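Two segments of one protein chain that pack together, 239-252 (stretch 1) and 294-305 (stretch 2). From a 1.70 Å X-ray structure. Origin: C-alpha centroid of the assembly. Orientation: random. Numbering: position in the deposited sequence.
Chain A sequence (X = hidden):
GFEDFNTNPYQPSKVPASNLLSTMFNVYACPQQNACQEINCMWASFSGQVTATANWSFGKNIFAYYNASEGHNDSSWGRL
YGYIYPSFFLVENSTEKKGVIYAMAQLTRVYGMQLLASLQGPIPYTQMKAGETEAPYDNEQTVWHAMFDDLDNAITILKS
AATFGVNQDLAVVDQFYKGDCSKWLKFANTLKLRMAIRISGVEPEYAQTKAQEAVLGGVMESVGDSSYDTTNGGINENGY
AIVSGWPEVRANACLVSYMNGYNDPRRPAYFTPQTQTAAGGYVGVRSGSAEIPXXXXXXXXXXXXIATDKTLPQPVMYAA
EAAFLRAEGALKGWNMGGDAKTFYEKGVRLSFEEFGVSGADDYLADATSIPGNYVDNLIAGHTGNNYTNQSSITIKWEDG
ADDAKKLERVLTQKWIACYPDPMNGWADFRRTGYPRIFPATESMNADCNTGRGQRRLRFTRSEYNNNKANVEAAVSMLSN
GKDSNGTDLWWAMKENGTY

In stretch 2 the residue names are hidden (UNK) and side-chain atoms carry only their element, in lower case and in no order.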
# COMPACT_ATOMS: atom_id res chain seq x y z
N GLY A 239 7.79 0.98 -14.31
CA GLY A 239 6.47 0.84 -14.92
C GLY A 239 5.64 2.10 -14.87
O GLY A 239 4.84 2.32 -15.76
N TYR A 240 5.85 2.94 -13.85
CA TYR A 240 5.07 4.17 -13.75
C TYR A 240 5.33 5.05 -14.94
O TYR A 240 4.39 5.66 -15.45
CB TYR A 240 5.36 4.93 -12.47
CG TYR A 240 4.75 4.41 -11.17
CD1 TYR A 240 3.40 4.52 -10.89
CD2 TYR A 240 5.57 3.86 -10.18
CE1 TYR A 240 2.87 4.13 -9.73
CE2 TYR A 240 5.05 3.46 -8.97
CZ TYR A 240 3.70 3.61 -8.73
OH TYR A 240 3.15 3.24 -7.52
N ALA A 241 6.58 5.12 -15.38
CA ALA A 241 6.91 6.00 -16.50
C ALA A 241 6.19 5.51 -17.78
O ALA A 241 5.73 6.32 -18.59
CB ALA A 241 8.38 6.09 -16.70
N ILE A 242 6.08 4.19 -17.93
CA ILE A 242 5.38 3.61 -19.07
C ILE A 242 3.85 3.94 -18.95
O ILE A 242 3.28 4.48 -19.90
CB ILE A 242 5.65 2.09 -19.22
CG1 ILE A 242 7.16 1.85 -19.48
CG2 ILE A 242 4.76 1.51 -20.40
CD1 ILE A 242 7.66 0.39 -19.24
N VAL A 243 3.21 3.58 -17.84
CA VAL A 243 1.78 3.84 -17.65
C VAL A 243 1.49 5.34 -17.80
O VAL A 243 0.54 5.75 -18.50
CB VAL A 243 1.29 3.25 -16.33
CG1 VAL A 243 -0.22 3.48 -16.14
CG2 VAL A 243 1.61 1.73 -16.30
N SER A 244 2.36 6.16 -17.24
CA SER A 244 2.16 7.61 -17.25
C SER A 244 2.29 8.19 -18.67
O SER A 244 1.65 9.20 -19.01
CB SER A 244 3.16 8.28 -16.31
OG SER A 244 3.08 9.69 -16.29
N GLY A 245 3.14 7.56 -19.47
CA GLY A 245 3.39 7.97 -20.84
C GLY A 245 2.25 7.65 -21.79
O GLY A 245 2.11 8.31 -22.82
N TRP A 246 1.41 6.68 -21.45
CA TRP A 246 0.32 6.26 -22.33
C TRP A 246 -0.67 7.33 -22.81
O TRP A 246 -0.92 7.38 -24.03
CB TRP A 246 -0.38 5.01 -21.79
CG TRP A 246 0.45 3.78 -21.82
CD1 TRP A 246 1.53 3.52 -22.62
CD2 TRP A 246 0.23 2.60 -21.04
NE1 TRP A 246 2.02 2.25 -22.33
CE2 TRP A 246 1.21 1.68 -21.38
CE3 TRP A 246 -0.71 2.25 -20.06
CZ2 TRP A 246 1.28 0.43 -20.80
CZ3 TRP A 246 -0.64 1.03 -19.50
CH2 TRP A 246 0.36 0.12 -19.86
N PRO A 247 -1.21 8.21 -21.93
CA PRO A 247 -1.14 8.23 -20.44
C PRO A 247 -2.33 7.54 -19.82
O PRO A 247 -3.42 7.62 -20.39
CB PRO A 247 -1.22 9.73 -20.10
CG PRO A 247 -2.05 10.33 -21.24
CD PRO A 247 -1.82 9.44 -22.47
N GLU A 248 -2.16 6.87 -18.69
CA GLU A 248 -3.27 6.30 -17.96
C GLU A 248 -3.19 6.47 -16.44
O GLU A 248 -4.04 5.96 -15.74
CB GLU A 248 -3.50 4.83 -18.37
CG GLU A 248 -3.98 4.70 -19.83
CD GLU A 248 -4.35 3.29 -20.26
OE1 GLU A 248 -4.41 2.37 -19.41
OE2 GLU A 248 -4.60 3.14 -21.48
N VAL A 249 -2.19 7.22 -15.96
CA VAL A 249 -2.10 7.57 -14.55
C VAL A 249 -1.57 8.97 -14.36
O VAL A 249 -0.68 9.41 -15.08
CB VAL A 249 -1.27 6.49 -13.74
CG1 VAL A 249 0.23 6.57 -14.12
CG2 VAL A 249 -1.54 6.61 -12.23
N ARG A 250 -2.20 9.69 -13.41
CA ARG A 250 -1.79 11.02 -13.03
C ARG A 250 -1.86 11.16 -11.50
O ARG A 250 -2.31 10.26 -10.82
CB ARG A 250 -2.65 12.09 -13.72
CG ARG A 250 -2.41 12.28 -15.22
CD ARG A 250 -1.09 12.90 -15.52
NE ARG A 250 -0.75 13.07 -16.92
CZ ARG A 250 -0.07 12.21 -17.69
NH1 ARG A 250 0.29 11.02 -17.24
NH2 ARG A 250 0.22 12.53 -18.94
N ALA A 251 -1.40 12.27 -10.96
CA ALA A 251 -1.52 12.55 -9.55
C ALA A 251 -3.02 12.67 -9.18
O ALA A 251 -3.83 13.19 -9.94
CB ALA A 251 -0.76 13.84 -9.21
N ASN A 252 -3.36 12.22 -8.01
CA ASN A 252 -4.74 12.22 -7.50
C ASN A 252 -5.02 13.56 -6.80
O ASN A 252 -4.20 14.10 -6.05
CB ASN A 252 -4.92 11.03 -6.54
CG ASN A 252 -6.34 10.80 -6.10
OD1 ASN A 252 -7.02 11.71 -5.61
ND2 ASN A 252 -6.78 9.56 -6.18
N UNK A 294 -11.04 10.39 -19.34
CA UNK A 294 -10.39 10.31 -20.65
C UNK A 294 -8.92 10.67 -20.56
O UNK A 294 -8.56 11.77 -20.06
c UNK A 294 -12.40 9.58 -22.95
c UNK A 294 -11.06 11.26 -21.65
o UNK A 294 -13.50 9.00 -23.13
o UNK A 294 -11.31 9.18 -23.44
c UNK A 294 -12.42 10.81 -22.09
N UNK A 295 -8.04 9.81 -21.10
CA UNK A 295 -6.62 10.09 -21.01
C UNK A 295 -6.17 11.44 -21.56
O UNK A 295 -5.36 12.09 -20.94
c UNK A 295 -5.97 8.95 -21.79
c UNK A 295 -6.91 7.84 -21.68
c UNK A 295 -8.29 8.48 -21.70
N UNK A 296 -6.66 11.83 -22.73
CA UNK A 296 -6.17 13.06 -23.35
C UNK A 296 -6.61 14.31 -22.59
O UNK A 296 -5.87 15.30 -22.55
o UNK A 296 -8.06 13.20 -24.85
c UNK A 296 -6.10 11.94 -25.60
c UNK A 296 -6.62 13.16 -24.81
N UNK A 297 -7.76 14.24 -21.95
CA UNK A 297 -8.31 15.36 -21.15
C UNK A 297 -7.38 15.72 -19.99
O UNK A 297 -7.18 16.90 -19.70
c UNK A 297 -10.71 14.97 -21.90
c UNK A 297 -9.75 15.00 -20.66
c UNK A 297 -10.25 15.94 -19.59
N UNK A 298 -6.80 14.69 -19.37
CA UNK A 298 -5.98 14.84 -18.18
C UNK A 298 -4.48 14.78 -18.45
O UNK A 298 -3.66 14.77 -17.53
o UNK A 298 -11.57 15.09 -14.84
c UNK A 298 -8.87 13.29 -16.66
c UNK A 298 -10.32 14.81 -15.43
c UNK A 298 -8.02 15.38 -15.86
c UNK A 298 -10.14 13.60 -16.11
c UNK A 298 -7.81 14.16 -16.55
c UNK A 298 -6.43 13.83 -17.14
c UNK A 298 -9.28 15.70 -15.32
N UNK A 299 -4.10 14.80 -19.72
CA UNK A 299 -2.70 14.60 -20.09
C UNK A 299 -1.76 15.62 -19.44
O UNK A 299 -0.63 15.28 -19.10
c UNK A 299 -2.54 14.60 -21.66
N UNK A 300 -2.21 16.86 -19.28
CA UNK A 300 -1.36 17.94 -18.75
C UNK A 300 -1.63 18.36 -17.30
O UNK A 300 -1.13 19.39 -16.86
c UNK A 300 -1.45 19.15 -19.69
n UNK A 300 -1.93 19.25 -22.05
c UNK A 300 -1.12 18.79 -21.11
o UNK A 300 -0.15 18.09 -21.35
N UNK A 301 -2.38 17.54 -16.56
CA UNK A 301 -2.47 17.68 -15.14
C UNK A 301 -1.17 17.17 -14.49
O UNK A 301 -0.33 16.59 -15.17
c UNK A 301 -3.72 16.94 -14.60
c UNK A 301 -5.98 17.86 -13.80
c UNK A 301 -7.20 18.46 -14.06
c UNK A 301 -7.53 18.87 -15.36
c UNK A 301 -5.44 18.05 -16.16
c UNK A 301 -5.05 17.65 -14.85
o UNK A 301 -8.72 19.47 -15.63
c UNK A 301 -6.65 18.68 -16.41
N UNK A 302 -1.01 17.39 -13.19
CA UNK A 302 0.20 16.93 -12.50
C UNK A 302 0.46 15.43 -12.65
O UNK A 302 -0.45 14.60 -12.43
o UNK A 302 0.27 18.66 -10.85
c UNK A 302 0.15 17.27 -11.03
N UNK A 303 1.70 15.11 -13.00
CA UNK A 303 2.16 13.75 -13.12
C UNK A 303 2.87 13.31 -11.86
O UNK A 303 3.28 14.13 -11.02
c UNK A 303 2.55 14.07 -15.63
c UNK A 303 3.52 13.96 -16.80
n UNK A 303 5.53 15.20 -17.96
c UNK A 303 4.51 15.15 -16.81
c UNK A 303 3.12 13.62 -14.29
N UNK A 304 2.99 12.00 -11.70
CA UNK A 304 3.83 11.44 -10.64
C UNK A 304 5.28 11.71 -11.04
O UNK A 304 5.70 11.40 -12.18
c UNK A 304 1.43 10.04 -9.18
c UNK A 304 2.11 9.44 -10.42
c UNK A 304 2.09 7.92 -10.36
c UNK A 304 3.57 9.92 -10.52
N UNK A 305 6.05 12.25 -10.10
CA UNK A 305 7.45 12.56 -10.33
C UNK A 305 8.25 11.33 -10.82
O UNK A 305 9.11 11.42 -11.70
c UNK A 305 11.90 13.10 -9.49
c UNK A 305 10.58 12.71 -9.16
c UNK A 305 9.77 14.84 -9.89
c UNK A 305 9.52 13.58 -9.35
c UNK A 305 12.14 14.37 -10.00
c UNK A 305 11.05 15.25 -10.20
c UNK A 305 8.10 13.14 -9.09
O HOH W 1 1.81 10.49 -13.98

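Position 294 carries three side-chain carbons, the third holding two oxygens: a carboxylate, and Glu-294 follows. Its CA-to-CB bond points away and it makes no contact with stretch 1.

Position 295 has three carbons that close a ring onto the backbone N, which only proline does, and one of them sits beside Pro-247 O. Pro-295 points toward stretch 1, its CB 3.2 Å from Pro-247 O and 4.2 Å from Pro-247 CG; two rigid rings meet where Pro-247 follows a cis peptide bond.

At 296 one carbon carries an oxygen and a carbon, the branched pattern of Thr-296, directed away. At 297 one carbon carries two more, with no heteroatom: Val-297, out of reach of stretch 1.

Position 298 shows one carbon, then a six-carbon ring bearing an oxygen. Tyr-298 starts sideways and its end leads away, to a hydrogen bond elsewhere in the structure; its backbone O lies 3.4 Å from Arg-250 NE.

Position 299 has a single carbon, which packs near Pro-247 CG, so Ala-299. Its CB sits 4.3 Å from Pro-247 CG, while its carbonyl does the polar work: Arg-250 NE and NH2 both donate to Ala-299 O, at 3.1 and 2.9 Å. This oxygen lies at the edge of the guanidinium, near its plane, where the N-H bonds point.

At 300 two carbons end in one oxygen and one nitrogen, a carboxamide on a short stem: Asn-300, pointing away. Position 301 repeats the six-carbon ring with an oxygen. Tyr-301 also sends its ring end away, leaving its O 3.8 Å from Arg-250 CD; its N closes a type I turn by bonding to Tyr-298 O at 3.2 Å.

Position 302 bears one carbon and one oxygen, hence Ser-302. The hydroxyl is bonded elsewhere in the structure, and the backbone makes the link: Ala-251 N donates to Ser-302 O at 2.9 Å, with an N-H...O angle of 163°.

At 303 four carbons in a row end in nitrogen, and one of the carbons lies over a face of the Arg-250 guanidinium. This is Lys-303; it points away at CB, yet its CG comes within 3.7 Å of Arg-250 NE.

Position 304 has four carbons forked at the second; one end carbon lies near Tyr-240 CD1 and Val-249 CG2, the other near Ala-251 CA. This is Leu-304. Its CD1 is 3.7 Å from Tyr-240 CD1 and 4.3 Å from Val-249 CG2, and its CD2 is 3.9 Å from Ala-251 CA. Position 305, one carbon and a six-carbon ring without oxygen, is Phe-305, out of reach.

The contact turns on Arg-250. Its NH1 donates to Ser-244 O and Val-249 O, both at 2.9 Å, tying the guanidinium to its own stretch while NE and NH2 hold the turn carbonyl of Ala-299. Water 1 adds a bridge, donating to Val-249 O at 2.9 Å, accepting from Leu-304 N at 3.0 Å, and bonding Ser-244 OG at 2.8 Å. The rule to read here is that one braced arginine reads backbone oxygens, while the prolines with Ala-299 and the Leu-304 cluster supply apolar packing.

Stretch 2, residues 294-305: EPTVYANYSKLF
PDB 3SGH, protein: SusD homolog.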